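Local atomic coordinates of Lin2004 protein (Listeria innocua, PDB entry 2HUJ), a protein that is of unknown function but represents a bacterial family, DUF1798, whose members adopt a four-helical bundle fold. Residues A[75-80]-A[130-135]. Sequence-based numbering, arbitrary orientation.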
ATOM      1  N   ILE A  75      -5.956  -6.249  10.387  1.00 25.40           N
ATOM      2  CA  ILE A  75      -5.643  -7.515  11.059  1.00 26.57           C
ATOM      3  C   ILE A  75      -6.808  -8.039  11.903  1.00 28.01           C
ATOM      4  O   ILE A  75      -7.228  -9.188  11.700  1.00 28.34           O
ATOM      5  CB  ILE A  75      -4.300  -7.481  11.824  1.00 30.23           C
ATOM      6  CG1 ILE A  75      -3.155  -7.113  10.894  1.00 33.50           C
ATOM      7  CG2 ILE A  75      -4.026  -8.857  12.483  1.00 32.30           C
ATOM      8  CD1 ILE A  75      -3.106  -7.900   9.604  1.00 37.53           C
ATOM      9  N   PRO A  76      -7.360  -7.222  12.827  1.00 29.11           N
ATOM     10  CA  PRO A  76      -8.569  -7.668  13.543  1.00 28.50           C
ATOM     11  C   PRO A  76      -9.710  -8.057  12.587  1.00 28.50           C
ATOM     12  O   PRO A  76     -10.401  -9.063  12.799  1.00 28.48           O
ATOM     13  CB  PRO A  76      -8.956  -6.431  14.357  1.00 32.19           C
ATOM     14  CG  PRO A  76      -7.689  -5.662  14.511  1.00 34.01           C
ATOM     15  CD  PRO A  76      -6.872  -5.918  13.313  1.00 29.85           C
ATOM     16  N   TRP A  77      -9.897  -7.279  11.526  1.00 27.34           N
ATOM     17  CA  TRP A  77     -10.923  -7.606  10.538  1.00 24.06           C
ATOM     18  C   TRP A  77     -10.669  -8.956   9.885  1.00 26.59           C
ATOM     19  O   TRP A  77     -11.570  -9.785   9.813  1.00 25.70           O
ATOM     20  CB  TRP A  77     -11.012  -6.516   9.471  1.00 25.48           C
ATOM     21  CG  TRP A  77     -11.815  -6.866   8.257  1.00 24.40           C
ATOM     22  CD1 TRP A  77     -13.167  -6.872   8.152  1.00 27.69           C
ATOM     23  CD2 TRP A  77     -11.313  -7.202   6.952  1.00 27.01           C
ATOM     24  NE1 TRP A  77     -13.536  -7.229   6.880  1.00 30.27           N
ATOM     25  CE2 TRP A  77     -12.417  -7.419   6.124  1.00 27.53           C
ATOM     26  CE3 TRP A  77     -10.038  -7.332   6.410  1.00 26.48           C
ATOM     27  CZ2 TRP A  77     -12.285  -7.758   4.778  1.00 28.36           C
ATOM     28  CZ3 TRP A  77      -9.918  -7.672   5.091  1.00 26.05           C
ATOM     29  CH2 TRP A  77     -11.033  -7.889   4.290  1.00 28.89           C
ATOM     30  N   VAL A  78      -9.441  -9.209   9.444  1.00 27.02           N
ATOM     31  CA  VAL A  78      -9.210 -10.413   8.637  1.00 29.66           C
ATOM     32  C   VAL A  78      -9.386 -11.658   9.499  1.00 32.80           C
ATOM     33  O   VAL A  78      -9.825 -12.707   8.993  1.00 33.37           O
ATOM     34  CB  VAL A  78      -7.832 -10.405   7.884  1.00 31.79           C
ATOM     35  CG1 VAL A  78      -6.729 -10.863   8.783  1.00 34.99           C
ATOM     36  CG2 VAL A  78      -7.917 -11.252   6.612  1.00 32.16           C
ATOM     37  N   ASN A  79      -9.085 -11.542  10.795  1.00 33.87           N
ATOM     38  CA  ASN A  79      -9.137 -12.685  11.684  1.00 36.15           C
ATOM     39  C   ASN A  79     -10.542 -12.879  12.270  1.00 39.67           C
ATOM     40  O   ASN A  79     -10.881 -13.976  12.707  1.00 41.11           O
ATOM     41  CB  ASN A  79      -8.061 -12.582  12.782  1.00 36.85           C
ATOM     42  CG  ASN A  79      -6.642 -12.736  12.243  1.00 34.71           C
ATOM     43  OD1 ASN A  79      -6.386 -13.512  11.317  1.00 41.49           O
ATOM     44  ND2 ASN A  79      -5.707 -11.986  12.805  1.00 43.17           N
ATOM     45  N   THR A  80     -11.382 -11.848  12.254  1.00 39.03           N
ATOM     46  CA  THR A  80     -12.750 -12.013  12.723  1.00 38.68           C
ATOM     47  C   THR A  80     -13.716 -12.277  11.578  1.00 38.35           C
ATOM     48  O   THR A  80     -14.564 -13.161  11.687  1.00 37.54           O
ATOM     49  CB  THR A  80     -13.238 -10.828  13.539  1.00 40.01           C
ATOM     50  OG1 THR A  80     -13.300  -9.673  12.702  1.00 51.20           O
ATOM     51  CG2 THR A  80     -12.303 -10.552  14.721  1.00 41.24           C
ATOM     52  N   ARG A 130     -10.723  -3.687  -0.927  1.00 25.49           N
ATOM     53  CA  ARG A 130     -11.570  -2.559  -1.239  1.00 26.96           C
ATOM     54  C   ARG A 130     -12.884  -3.003  -1.860  1.00 28.46           C
ATOM     55  O   ARG A 130     -13.969  -2.571  -1.446  1.00 29.34           O
ATOM     56  CB  ARG A 130     -10.870  -1.646  -2.203  1.00 27.67           C
ATOM     57  CG  ARG A 130     -11.659  -0.378  -2.538  1.00 31.67           C
ATOM     58  CD  ARG A 130     -11.035   0.320  -3.737  1.00 36.53           C
ATOM     59  NE  ARG A 130     -11.218  -0.482  -4.940  1.00 35.32           N
ATOM     60  CZ  ARG A 130     -10.617  -0.262  -6.107  1.00 43.45           C
ATOM     61  NH1 ARG A 130      -9.757   0.737  -6.248  1.00 45.39           N
ATOM     62  NH2 ARG A 130     -10.873  -1.058  -7.143  1.00 43.76           N
ATOM     63  N   ASP A 131     -12.771  -3.842  -2.880  1.00 30.19           N
ATOM     64  CA  ASP A 131     -13.952  -4.267  -3.627  1.00 30.51           C
ATOM     65  C   ASP A 131     -14.900  -5.074  -2.727  1.00 29.82           C
ATOM     66  O   ASP A 131     -16.122  -4.926  -2.797  1.00 32.39           O
ATOM     67  CB  ASP A 131     -13.529  -5.063  -4.867  1.00 30.61           C
ATOM     68  CG  ASP A 131     -12.857  -4.201  -5.930  1.00 29.03           C
ATOM     69  OD1 ASP A 131     -12.880  -2.955  -5.828  1.00 31.80           O
ATOM     70  OD2 ASP A 131     -12.268  -4.781  -6.880  1.00 39.36           O
ATOM     71  N   PHE A 132     -14.336  -5.906  -1.867  1.00 30.26           N
ATOM     72  CA  PHE A 132     -15.120  -6.713  -0.925  1.00 29.35           C
ATOM     73  C   PHE A 132     -15.911  -5.822   0.027  1.00 28.54           C
ATOM     74  O   PHE A 132     -17.105  -6.025   0.277  1.00 29.75           O
ATOM     75  CB  PHE A 132     -14.177  -7.604  -0.122  1.00 30.12           C
ATOM     76  CG  PHE A 132     -14.855  -8.421   0.957  1.00 28.60           C
ATOM     77  CD1 PHE A 132     -15.052  -7.901   2.228  1.00 34.55           C
ATOM     78  CD2 PHE A 132     -15.274  -9.722   0.698  1.00 36.59           C
ATOM     79  CE1 PHE A 132     -15.676  -8.650   3.214  1.00 33.26           C
ATOM     80  CE2 PHE A 132     -15.888 -10.480   1.685  1.00 30.32           C
ATOM     81  CZ  PHE A 132     -16.098  -9.945   2.932  1.00 36.70           C
ATOM     82  N   LEU A 133     -15.225  -4.836   0.578  1.00 26.25           N
ATOM     83  CA  LEU A 133     -15.818  -3.865   1.518  1.00 28.36           C
ATOM     84  C   LEU A 133     -16.852  -2.951   0.876  1.00 30.23           C
ATOM     85  O   LEU A 133     -17.923  -2.676   1.476  1.00 29.19           O
ATOM     86  CB  LEU A 133     -14.685  -3.058   2.153  1.00 27.65           C
ATOM     87  CG  LEU A 133     -13.792  -3.824   3.129  1.00 30.62           C
ATOM     88  CD1 LEU A 133     -12.677  -2.900   3.599  1.00 29.85           C
ATOM     89  CD2 LEU A 133     -14.584  -4.374   4.323  1.00 29.46           C
ATOM     90  N   LYS A 134     -16.584  -2.504  -0.348  1.00 31.65           N
ATOM     91  CA  LYS A 134     -17.596  -1.707  -1.076  1.00 36.68           C
ATOM     92  C   LYS A 134     -18.865  -2.527  -1.312  1.00 36.62           C
ATOM     93  O   LYS A 134     -19.986  -2.008  -1.166  1.00 36.59           O
ATOM     94  CB  LYS A 134     -17.044  -1.179  -2.398  1.00 36.60           C
ATOM     95  CG  LYS A 134     -16.125   0.005  -2.219  1.00 40.80           C
ATOM     96  CD  LYS A 134     -15.712   0.644  -3.545  1.00 44.23           C
ATOM     97  CE  LYS A 134     -15.111   2.044  -3.317  1.00 56.78           C
ATOM     98  NZ  LYS A 134     -14.052   2.418  -4.318  1.00 64.43           N
ATOM     99  N   ARG A 135     -18.706  -3.800  -1.654  1.00 39.50           N
ATOM    100  CA  ARG A 135     -19.854  -4.698  -1.823  1.00 44.03           C
ATOM    101  C   ARG A 135     -20.637  -4.863  -0.531  1.00 46.62           C
ATOM    102  O   ARG A 135     -21.873  -4.805  -0.546  1.00 46.35           O
ATOM    103  CB  ARG A 135     -19.436  -6.073  -2.331  1.00 43.14           C
ATOM    104  CG  ARG A 135     -19.393  -6.179  -3.842  1.00 50.05           C
ATOM    105  CD  ARG A 135     -19.159  -7.616  -4.370  1.00 51.23           C
ATOM    106  NE  ARG A 135     -19.391  -8.676  -3.374  1.00 59.48           N
ATOM    107  CZ  ARG A 135     -18.433  -9.340  -2.710  1.00 64.64           C
ATOM    108  NH1 ARG A 135     -17.133  -9.082  -2.907  1.00 68.10           N
ATOM    109  NH2 ARG A 135     -18.776 -10.280  -1.830  1.00 63.02           N
TER
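Trp-77 reaches across from helix 52-81 to meet Phe-132 and Leu-133 of helix 112-137, and a residue this long suits the place because the backbones stay far apart, with 10.9 Å between the CA atoms of Trp-77 and Leu-133. On the six-membered ring of the indole, CZ2 of Trp-77 lies 3.8 Å from CD1 of Phe-132 and equally far from its CE1; CD1 sits at the indole's edge, close to its plane. The two rings are inclined obliquely, the indole six-membered ring and the phenyl standing at 66° with 5.9 Å between centroids. With chi1 at 168°, CG of Trp-77 lies opposite the main-chain nitrogen, and Phe-132 does the same, which carries both rings into the space between the helices. Leu-133 is the aliphatic partner: its CD2 methyl lies 4.0 Å from NE1 of Trp-77, the two side chains passing in opposite directions. A branched aliphatic residue fits this buried spot, adding apolar surface beside the indole. Packing of carbon against carbon dominates the contact.

Two polar links stay within their own helix. Pro-76 O accepts both Thr-80 N and, 3.0 Å away, Thr-80 OG1, from opposite faces of its plane, while Arg-130 grips OD1 of Asp-131 side-on through NE and NH2.

In the four-helix bundle the contact joins the C-terminal parts of helices 52-81 and 112-137. Leu-22 of helix 16-45 packs against both Trp-77 and Leu-133, and the loop leading to helix 88-104 adds Pro-83 against Trp-77 and Pro-84 against Phe-132.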